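Local coordinates for protein pyridoxal kinase (Lactobacillus plantarum, PDB 3H74) that probably catalyses the ATP-dependent phosphorylation of pyridoxal to pyridoxal 5'-phosphate, as a kinase of the ribokinase clan, at residues 4-9 with 75-80; 91-96 with 128-133; 30-35 with 225-230; 134-139 with 169-174. One frame throughout, in Å; residues are numbered along the deposited sequence.

Contact 1 (4-9 with 75-80)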
# COMPACT_ATOMS: atom_id res chain seq x y z
N SER A 4 13.67 11.27 -8.71
CA SER A 4 13.40 10.02 -9.40
C SER A 4 11.93 10.00 -9.77
O SER A 4 11.14 10.81 -9.28
CB SER A 4 13.75 8.82 -8.52
OG SER A 4 12.89 8.73 -7.42
N THR A 5 11.59 9.03 -10.60
CA THR A 5 10.23 8.85 -11.08
C THR A 5 9.64 7.61 -10.42
O THR A 5 10.21 6.51 -10.50
CB THR A 5 10.23 8.70 -12.61
OG1 THR A 5 10.66 9.93 -13.20
CG2 THR A 5 8.85 8.37 -13.13
N MSE A 6 8.49 7.78 -9.79
CA MSE A 6 7.78 6.64 -9.23
C MSE A 6 6.40 6.49 -9.82
O MSE A 6 5.60 7.43 -9.83
CB MSE A 6 7.67 6.72 -7.71
CG MSE A 6 6.98 5.49 -7.11
SE MSE A 6 6.71 5.61 -5.22
CE MSE A 6 8.56 5.35 -4.64
N LEU A 7 6.14 5.29 -10.30
CA LEU A 7 4.81 4.91 -10.74
C LEU A 7 3.99 4.55 -9.51
O LEU A 7 4.43 3.77 -8.67
CB LEU A 7 4.91 3.68 -11.65
CG LEU A 7 3.61 2.98 -12.05
CD1 LEU A 7 2.67 3.91 -12.82
CD2 LEU A 7 3.91 1.72 -12.84
N VAL A 8 2.80 5.13 -9.41
CA VAL A 8 1.84 4.74 -8.37
C VAL A 8 0.57 4.32 -9.06
O VAL A 8 -0.08 5.16 -9.70
CB VAL A 8 1.55 5.89 -7.36
CG1 VAL A 8 0.61 5.39 -6.27
CG2 VAL A 8 2.84 6.41 -6.77
N ALA A 9 0.22 3.04 -8.95
CA ALA A 9 -0.98 2.52 -9.59
C ALA A 9 -1.93 2.04 -8.50
O ALA A 9 -1.64 1.06 -7.80
CB ALA A 9 -0.65 1.39 -10.55
N PHE A 75 10.75 4.01 -15.52
CA PHE A 75 10.42 4.35 -14.15
C PHE A 75 11.51 3.84 -13.23
O PHE A 75 12.07 2.79 -13.47
CB PHE A 75 9.06 3.77 -13.77
CG PHE A 75 7.94 4.32 -14.58
CD1 PHE A 75 7.42 5.57 -14.29
CD2 PHE A 75 7.42 3.62 -15.66
CE1 PHE A 75 6.39 6.11 -15.05
CE2 PHE A 75 6.39 4.15 -16.43
CZ PHE A 75 5.88 5.40 -16.12
N ASP A 76 11.81 4.59 -12.18
CA ASP A 76 12.80 4.15 -11.20
C ASP A 76 12.18 3.22 -10.17
O ASP A 76 12.74 2.18 -9.83
CB ASP A 76 13.45 5.35 -10.53
CG ASP A 76 14.16 6.25 -11.53
OD1 ASP A 76 15.13 5.76 -12.16
OD2 ASP A 76 13.77 7.42 -11.68
N GLN A 77 11.00 3.61 -9.68
CA GLN A 77 10.32 2.89 -8.62
C GLN A 77 8.85 2.71 -8.97
O GLN A 77 8.31 3.44 -9.81
CB GLN A 77 10.42 3.66 -7.31
CG GLN A 77 11.82 3.86 -6.76
CD GLN A 77 12.41 5.22 -7.05
OE1 GLN A 77 11.75 6.12 -7.58
NE2 GLN A 77 13.66 5.40 -6.67
N ALA A 78 8.19 1.76 -8.30
CA ALA A 78 6.75 1.59 -8.44
C ALA A 78 6.13 1.17 -7.13
O ALA A 78 6.72 0.39 -6.36
CB ALA A 78 6.44 0.55 -9.51
N LEU A 79 4.94 1.72 -6.89
CA LEU A 79 4.08 1.34 -5.78
C LEU A 79 2.75 0.93 -6.37
O LEU A 79 2.13 1.69 -7.12
CB LEU A 79 3.88 2.52 -4.82
CG LEU A 79 2.77 2.41 -3.78
CD1 LEU A 79 3.00 1.25 -2.82
CD2 LEU A 79 2.63 3.71 -3.02
N ILE A 80 2.30 -0.28 -6.03
CA ILE A 80 1.01 -0.77 -6.50
C ILE A 80 0.10 -0.94 -5.31
O ILE A 80 0.44 -1.68 -4.37
CB ILE A 80 1.12 -2.13 -7.27
CG1 ILE A 80 2.28 -2.13 -8.28
CG2 ILE A 80 -0.22 -2.50 -7.90
CD1 ILE A 80 2.22 -1.07 -9.38

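Contact 2 (91-96 with 128-133)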
# COMPACT_ATOMS: atom_id res chain seq x y z
N GLN A 91 -1.96 -7.57 -16.27
CA GLN A 91 -1.40 -6.51 -17.10
C GLN A 91 -0.28 -5.76 -16.39
O GLN A 91 0.78 -5.52 -16.96
CB GLN A 91 -2.50 -5.52 -17.49
CG GLN A 91 -3.50 -6.07 -18.50
CD GLN A 91 -3.02 -5.95 -19.95
OE1 GLN A 91 -2.09 -5.21 -20.26
NE2 GLN A 91 -3.67 -6.69 -20.84
N ILE A 92 -0.53 -5.40 -15.13
CA ILE A 92 0.48 -4.71 -14.32
C ILE A 92 1.73 -5.58 -14.13
O ILE A 92 2.85 -5.11 -14.28
CB ILE A 92 -0.10 -4.23 -12.97
CG1 ILE A 92 -1.16 -3.16 -13.21
CG2 ILE A 92 1.02 -3.73 -12.03
CD1 ILE A 92 -2.02 -2.85 -11.99
N THR A 93 1.51 -6.86 -13.81
CA THR A 93 2.62 -7.79 -13.57
C THR A 93 3.61 -7.81 -14.75
O THR A 93 4.82 -7.66 -14.57
CB THR A 93 2.12 -9.22 -13.25
OG1 THR A 93 1.29 -9.19 -12.08
CG2 THR A 93 3.30 -10.16 -12.98
N THR A 94 3.08 -7.95 -15.96
CA THR A 94 3.97 -8.05 -17.12
C THR A 94 4.61 -6.70 -17.47
O THR A 94 5.78 -6.66 -17.88
CB THR A 94 3.29 -8.63 -18.36
OG1 THR A 94 2.31 -7.70 -18.84
CG2 THR A 94 2.63 -9.97 -18.05
N TYR A 95 3.88 -5.60 -17.27
CA TYR A 95 4.45 -4.28 -17.51
C TYR A 95 5.65 -4.02 -16.59
O TYR A 95 6.70 -3.56 -17.04
CB TYR A 95 3.42 -3.15 -17.39
CG TYR A 95 4.06 -1.83 -17.67
CD1 TYR A 95 4.44 -1.49 -18.97
CD2 TYR A 95 4.37 -0.93 -16.64
CE1 TYR A 95 5.06 -0.30 -19.25
CE2 TYR A 95 5.00 0.27 -16.92
CZ TYR A 95 5.35 0.57 -18.22
OH TYR A 95 5.98 1.76 -18.48
N LEU A 96 5.49 -4.35 -15.32
CA LEU A 96 6.57 -4.16 -14.35
C LEU A 96 7.80 -4.99 -14.71
O LEU A 96 8.93 -4.53 -14.57
CB LEU A 96 6.09 -4.50 -12.94
CG LEU A 96 4.99 -3.60 -12.36
CD1 LEU A 96 4.44 -4.21 -11.07
CD2 LEU A 96 5.46 -2.16 -12.15
N MSE A 128 -2.98 -12.01 -7.24
CA MSE A 128 -2.15 -11.21 -6.34
C MSE A 128 -0.82 -11.92 -6.04
O MSE A 128 0.23 -11.28 -5.98
CB MSE A 128 -2.90 -10.93 -5.04
CG MSE A 128 -2.18 -9.94 -4.15
SE MSE A 128 -1.78 -8.23 -5.01
CE MSE A 128 -3.56 -7.81 -5.66
N ARG A 129 -0.87 -13.25 -5.88
CA ARG A 129 0.36 -14.00 -5.64
C ARG A 129 1.33 -13.86 -6.82
O ARG A 129 2.45 -13.79 -6.62
CB ARG A 129 0.04 -15.51 -5.39
CG ARG A 129 -0.65 -15.83 -4.04
CD ARG A 129 -0.81 -17.33 -3.86
NE ARG A 129 -1.60 -17.64 -2.70
CZ ARG A 129 -2.72 -18.29 -2.72
NH1 ARG A 129 -3.21 -18.75 -3.84
NH2 ARG A 129 -3.34 -18.51 -1.62
N GLN A 130 0.81 -13.77 -8.02
CA GLN A 130 1.68 -13.51 -9.18
C GLN A 130 2.27 -12.09 -9.18
O GLN A 130 3.39 -11.90 -9.41
CB GLN A 130 0.92 -13.73 -10.49
CG GLN A 130 -0.51 -13.32 -10.33
CD GLN A 130 -1.27 -12.78 -11.58
OE1 GLN A 130 -1.79 -13.63 -12.38
NE2 GLN A 130 -1.37 -11.41 -11.72
N LEU A 131 1.43 -11.12 -8.87
CA LEU A 131 1.83 -9.72 -8.86
C LEU A 131 2.91 -9.43 -7.80
O LEU A 131 3.75 -8.67 -8.05
CB LEU A 131 0.60 -8.82 -8.63
CG LEU A 131 0.85 -7.32 -8.49
CD1 LEU A 131 1.55 -6.78 -9.75
CD2 LEU A 131 -0.50 -6.63 -8.30
N ILE A 132 2.83 -10.08 -6.65
CA ILE A 132 3.81 -9.84 -5.59
C ILE A 132 5.16 -10.52 -5.81
O ILE A 132 6.12 -10.23 -5.10
CB ILE A 132 3.27 -10.23 -4.18
CG1 ILE A 132 3.06 -11.75 -4.07
CG2 ILE A 132 2.03 -9.39 -3.82
CD1 ILE A 132 2.68 -12.23 -2.68
N GLN A 133 5.23 -11.42 -6.79
CA GLN A 133 6.39 -12.32 -6.93
C GLN A 133 7.74 -11.62 -7.12
O GLN A 133 8.77 -12.14 -6.71
CB GLN A 133 6.14 -13.39 -8.01
CG GLN A 133 6.24 -12.91 -9.46
CD GLN A 133 5.40 -13.76 -10.43
OE1 GLN A 133 4.84 -14.79 -10.07
NE2 GLN A 133 5.31 -13.29 -11.68

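Contact 3 (30-35 with 225-230)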
# COMPACT_ATOMS: atom_id res chain seq x y z
N MSE A 30 7.85 14.34 -1.24
CA MSE A 30 9.09 13.56 -1.06
C MSE A 30 9.97 13.59 -2.31
O MSE A 30 10.86 12.80 -2.40
CB MSE A 30 8.74 12.10 -0.67
CG MSE A 30 7.96 12.00 0.71
SE MSE A 30 7.49 10.17 1.39
CE MSE A 30 9.45 10.01 0.97
N GLN A 31 9.68 14.47 -3.24
CA GLN A 31 10.59 14.78 -4.35
C GLN A 31 10.56 13.68 -5.46
O GLN A 31 11.49 13.50 -6.16
CB GLN A 31 12.02 15.07 -3.83
CG GLN A 31 12.08 15.94 -2.53
CD GLN A 31 13.54 16.10 -2.06
OE1 GLN A 31 14.19 16.57 -2.75
NE2 GLN A 31 13.99 15.39 -1.06
N TYR A 32 9.44 13.06 -5.66
CA TYR A 32 9.22 12.19 -6.79
C TYR A 32 8.46 12.86 -7.92
O TYR A 32 7.58 13.60 -7.67
CB TYR A 32 8.43 10.92 -6.34
CG TYR A 32 9.23 10.02 -5.42
CD1 TYR A 32 10.07 9.04 -5.94
CD2 TYR A 32 9.18 10.18 -4.06
CE1 TYR A 32 10.81 8.25 -5.11
CE2 TYR A 32 9.93 9.39 -3.24
CZ TYR A 32 10.74 8.42 -3.79
OH TYR A 32 11.50 7.60 -3.03
N ASP A 33 8.85 12.55 -9.14
CA ASP A 33 8.01 12.74 -10.33
C ASP A 33 7.04 11.57 -10.33
O ASP A 33 7.42 10.45 -10.65
CB ASP A 33 8.90 12.75 -11.60
CG ASP A 33 8.13 12.43 -12.91
OD1 ASP A 33 7.04 12.98 -13.14
OD2 ASP A 33 8.66 11.64 -13.74
N VAL A 34 5.80 11.83 -9.93
CA VAL A 34 4.84 10.75 -9.75
C VAL A 34 4.09 10.48 -11.06
O VAL A 34 3.51 11.40 -11.66
CB VAL A 34 3.83 11.09 -8.63
CG1 VAL A 34 2.79 9.99 -8.48
CG2 VAL A 34 4.54 11.31 -7.31
N ALA A 35 4.12 9.24 -11.52
CA ALA A 35 3.23 8.80 -12.59
C ALA A 35 2.00 8.24 -11.87
O ALA A 35 2.06 7.16 -11.27
CB ALA A 35 3.91 7.75 -13.46
N LEU A 225 11.90 4.22 1.19
CA LEU A 225 12.78 3.21 0.60
C LEU A 225 13.40 3.72 -0.69
O LEU A 225 14.59 3.50 -0.93
CB LEU A 225 12.02 1.91 0.34
CG LEU A 225 11.56 1.16 1.59
CD1 LEU A 225 10.71 -0.02 1.18
CD2 LEU A 225 12.74 0.71 2.45
N GLY A 226 12.62 4.43 -1.49
CA GLY A 226 13.12 4.97 -2.76
C GLY A 226 14.18 6.03 -2.58
O GLY A 226 14.92 6.33 -3.51
N ARG A 227 14.25 6.60 -1.39
CA ARG A 227 15.25 7.62 -1.08
C ARG A 227 16.46 7.02 -0.35
O ARG A 227 17.35 7.75 0.09
CB ARG A 227 14.64 8.80 -0.30
CG ARG A 227 13.63 9.64 -1.11
CD ARG A 227 14.28 10.64 -2.08
NE ARG A 227 13.31 11.18 -3.05
CZ ARG A 227 13.12 10.69 -4.27
NH1 ARG A 227 13.85 9.67 -4.71
NH2 ARG A 227 12.21 11.23 -5.07
N GLY A 228 16.50 5.70 -0.25
CA GLY A 228 17.70 4.99 0.19
C GLY A 228 17.73 4.58 1.65
O GLY A 228 18.73 4.04 2.12
N TYR A 229 16.65 4.84 2.36
CA TYR A 229 16.57 4.45 3.76
C TYR A 229 16.43 2.95 3.90
O TYR A 229 15.62 2.34 3.21
CB TYR A 229 15.39 5.12 4.44
CG TYR A 229 15.64 6.54 4.78
CD1 TYR A 229 16.39 6.88 5.91
CD2 TYR A 229 15.15 7.56 3.97
CE1 TYR A 229 16.63 8.20 6.22
CE2 TYR A 229 15.39 8.89 4.28
CZ TYR A 229 16.13 9.20 5.41
OH TYR A 229 16.39 10.50 5.75
N PRO A 230 17.22 2.34 4.80
CA PRO A 230 17.07 0.92 5.07
C PRO A 230 15.68 0.61 5.63
O PRO A 230 14.98 1.49 6.13
CB PRO A 230 18.15 0.65 6.13
CG PRO A 230 19.13 1.75 5.96
CD PRO A 230 18.31 2.94 5.59

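Contact 4 (134-139 with 169-174)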
# COMPACT_ATOMS: atom_id res chain seq x y z
N GLN A 134 7.73 -10.44 -7.74
CA GLN A 134 8.98 -9.69 -7.92
C GLN A 134 9.08 -8.43 -7.06
O GLN A 134 10.01 -7.63 -7.22
CB GLN A 134 9.23 -9.40 -9.41
CG GLN A 134 9.57 -10.65 -10.24
CD GLN A 134 10.87 -11.33 -9.81
OE1 GLN A 134 11.92 -10.69 -9.74
NE2 GLN A 134 10.79 -12.63 -9.53
N ALA A 135 8.14 -8.25 -6.14
CA ALA A 135 8.15 -7.09 -5.26
C ALA A 135 9.33 -7.16 -4.30
O ALA A 135 9.70 -8.25 -3.83
CB ALA A 135 6.86 -7.01 -4.47
N ASP A 136 9.93 -6.01 -4.01
CA ASP A 136 10.94 -5.93 -2.96
C ASP A 136 10.31 -5.95 -1.57
O ASP A 136 10.89 -6.49 -0.62
CB ASP A 136 11.77 -4.66 -3.13
CG ASP A 136 12.52 -4.64 -4.43
OD1 ASP A 136 12.22 -3.81 -5.30
OD2 ASP A 136 13.42 -5.49 -4.60
N VAL A 137 9.14 -5.34 -1.45
CA VAL A 137 8.43 -5.24 -0.18
C VAL A 137 6.95 -5.43 -0.45
O VAL A 137 6.42 -4.84 -1.39
CB VAL A 137 8.67 -3.86 0.50
CG1 VAL A 137 7.85 -3.73 1.77
CG2 VAL A 137 10.14 -3.66 0.82
N ILE A 138 6.30 -6.26 0.36
CA ILE A 138 4.83 -6.34 0.36
C ILE A 138 4.32 -5.93 1.73
O ILE A 138 5.00 -6.13 2.74
CB ILE A 138 4.29 -7.73 -0.07
CG1 ILE A 138 4.73 -8.84 0.90
CG2 ILE A 138 4.74 -8.05 -1.47
CD1 ILE A 138 3.89 -10.11 0.80
N LEU A 139 3.11 -5.36 1.76
CA LEU A 139 2.55 -4.76 2.97
C LEU A 139 1.17 -5.33 3.34
O LEU A 139 0.22 -4.57 3.54
CB LEU A 139 2.46 -3.24 2.79
CG LEU A 139 3.78 -2.51 2.52
CD1 LEU A 139 3.52 -1.05 2.16
CD2 LEU A 139 4.72 -2.61 3.73
N GLN A 169 7.44 -16.92 -0.95
CA GLN A 169 6.65 -16.59 -2.15
C GLN A 169 7.11 -15.31 -2.82
O GLN A 169 6.42 -14.77 -3.70
CB GLN A 169 5.22 -16.32 -1.77
CG GLN A 169 4.38 -17.49 -1.40
CD GLN A 169 2.93 -17.09 -1.31
OE1 GLN A 169 2.49 -16.16 -2.00
NE2 GLN A 169 2.18 -17.76 -0.45
N LEU A 170 8.21 -14.78 -2.33
CA LEU A 170 8.79 -13.58 -2.88
C LEU A 170 10.14 -13.95 -3.46
O LEU A 170 10.72 -14.99 -3.10
CB LEU A 170 8.91 -12.51 -1.78
CG LEU A 170 7.64 -12.11 -1.01
CD1 LEU A 170 7.96 -11.08 0.07
CD2 LEU A 170 6.52 -11.59 -1.93
N LYS A 171 10.64 -13.11 -4.36
CA LYS A 171 11.99 -13.28 -4.89
C LYS A 171 13.02 -13.24 -3.76
O LYS A 171 12.73 -12.78 -2.65
CB LYS A 171 12.29 -12.19 -5.91
CG LYS A 171 12.40 -10.80 -5.30
CD LYS A 171 12.74 -9.76 -6.33
CE LYS A 171 12.90 -8.41 -5.67
NZ LYS A 171 13.15 -7.35 -6.68
N THR A 172 14.22 -13.73 -4.05
CA THR A 172 15.31 -13.74 -3.08
C THR A 172 15.61 -12.31 -2.62
O THR A 172 15.71 -11.40 -3.44
CB THR A 172 16.58 -14.39 -3.67
OG1 THR A 172 16.23 -15.60 -4.36
CG2 THR A 172 17.60 -14.69 -2.57
N GLY A 173 15.73 -12.13 -1.31
CA GLY A 173 16.10 -10.83 -0.73
C GLY A 173 14.94 -9.89 -0.41
O GLY A 173 15.15 -8.85 0.21
N ALA A 174 13.74 -10.25 -0.84
CA ALA A 174 12.54 -9.42 -0.63
C ALA A 174 12.02 -9.53 0.80
O ALA A 174 12.45 -10.41 1.56
CB ALA A 174 11.47 -9.79 -1.62
O HOH W 1 8.90 -10.76 -4.39
O HOH W 2 14.33 -6.97 -2.45

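Contact 1 (4-9 with 75-80)
Strands 4-9 and 77-80 run side by side as parallel neighbours, their short axes 18° apart, with D76 leading in. Backbone hydrogen bonds form the parallel ladder: L7 N gives to Q77 O, L79 N to L7 O at 2.8 Å, and A9 N to L79 O. Weaker CA-H...O contacts fill in between, such as A78 CA to L7 O. At the N-terminal end of the pair T5 O takes two donors, Q77 N at 3.1 Å and D76 N at 3.0 Å, the second more bent. The D76 side chain bonds in the reverse direction: OD2 accepts from T5 N at 2.9 Å, almost straight (171°), with its anti lone pair.

Apolar packing follows the two sheet faces. On one, L7 CB sits over a face of the F75 ring, 4.1 Å from CD1, and A9 CB meets I80 CD1. T5 CG2, anti to the backbone N, also touches F75 CD1 at 3.4 Å. On the other face, selenomethionine M6 bends at chi3 (-73°), and its CE comes to 3.7 Å from Q77 CB; V8 and L79 lie alongside, pointing the same way.

The pair lies deep in the mixed sheet, between strands 32-42 and 103-106. Helix 86-98 packs on F75, A78 and I80, while helix 19-29 covers M6 and V8.

Contact 2 (91-96 with 128-133)
Two neighbouring helices of the alpha/beta fold touch here, helix 86-98 through I92, T93 and L96, and segment 128-133, on and just after helix 122-131, through L131, Q130 and Q133. T93 and L131 carry most of the contact, their CA atoms 5.2 Å apart, a close approach for two helices.

The hydroxyl of T93 faces the partner backbone: OG1 lies 3.3 Å from L131 CA and 3.4 Å from L131 CD1. It is anti to the carbonyl carbon (chi1 -60°), beside its own backbone N, and hydrogen-bonds to C89 O one turn earlier in the helix, so this polar atom has a partner within its own helix while carbon packs against it. The methyl branch, T93 CG2, meets Q133 NE2 at 3.9 Å, the two side chains crossing at about a right angle.

L131 sends CG anti to its backbone N (chi1 176°), and its CD1 methyl is shared by three residues of the other helix. Besides T93 OG1, it touches I92 CG2 at 3.8 Å and L96 CD1 at 4.1 Å. I92 and L96 also rest on I80 of strand 77-80, so L131 packs on residues that themselves lie against the sheet.

Such side-by-side helices belong to successive beta-alpha-beta crossovers, the repeated unit of the ribokinase-like alpha/beta fold: one helix leads from strand 77-80 to 103-106, the other lies between 103-106 and 137-138.

Contact 3 (30-35 with 225-230)
The carbonyl oxygen M30 O receives two N-H groups of the R227 guanidinium. NE is the main donor, at 3.0 Å with an N-H...O angle of 150° and nearly along the C=O axis; NH2 adds a weak bond to the same M30 O at 3.4 Å. M30 is where helix 19-29 ends, and Q31, at positive phi, is the C-prime residue of its Schellman motif.

While one edge of the guanidinium meets this backbone, one face lies flat on the ring of Y32. The planes are 18° apart, and R227 CZ is 3.5 Å from the ring centroid, a stacked cation-pi pair. NH2 stands over the ring centre, with Y32 CG and CD1 each 3.2 Å from it, and the two side chains reach toward each other tip to tip. A bend at chi2 (-79°) turns CD of R227 aside before the chain runs on to the ring.

At the far end of the ring, G226 CA lies at the edge, near the ring plane, 3.1 Å from Y32 OH, which hydrogen-bonds to G223 O. R227 NH1 holds S4 OG, on the neighbouring strand.

Helix 213-226 likewise ends in a Schellman motif, with G228 as C-prime residue, so R227 lies between two helix ends. The carbonyl-rich end of helix 19-29 and the pi cloud of Y32 would both be expected to stabilise the positive charge of R227.

Contact 4 (134-139 with 169-174)
A lysine-aspartate salt bridge at the edge of the main sheet joins the segment that leads into and includes strand 137-138 to the loop before strand 175-176: K171 NZ donates to D136 OD2 at 2.8 Å. The ammonium comes from above the carboxylate, 50° out of its plane. It also makes a weak bond to Q134 O at 3.2 Å. CG of K171 stands between its backbone N and carbonyl carbon (chi1 68°), and the chain is extended from there, its CD passing 3.6 Å from OE1 of Q134. D136 OD1, the other oxygen, is bound by L104 N of strand 103-106.

Here the chain closes a beta-alpha-beta crossover, passing from strand 137-138 through helices 142-149 and 159-167 back to the parallel edge strand 175-176. A type II turn from K171 to A174, with G173 at positive phi, makes the return and brings A174 CB to 3.2 Å from A135 O.

Water knits the backbones together. One molecule lies 2.7 Å from A135 O and accepts from K171 N; another gives to D136 OD2 and, weakly, to G173 O. Away from the salt bridge, I138 and L170 meet tip to tip, CG2 of I138 lying 4.0 Å from CD2 of L170, with I132 touching both.

How the contacts relate
Three of the contacts (1, 3 and 4) reach the same sheet, and contact 2 joins two helices packed beside it. Contacts 1 and 3 share a border, their centres 9 Å apart: T5 OG1 lies 2.7 Å from D33 OD2. Contact 1 meets contact 2 where I80 CD1 touches I92 CG2 at 3.9 Å. Contact 2 leads into contact 4 along the chain, and I132 CB packs 3.8 Å from I138 CG2. Contacts 3 and 4, 18 Å apart between centres, are linked by L225 CD1 and V137 CG2 at 3.7 Å. A sulfate, probably from the crystallisation liquor, lies about 5 Å from the Q31 side chain in contact 3.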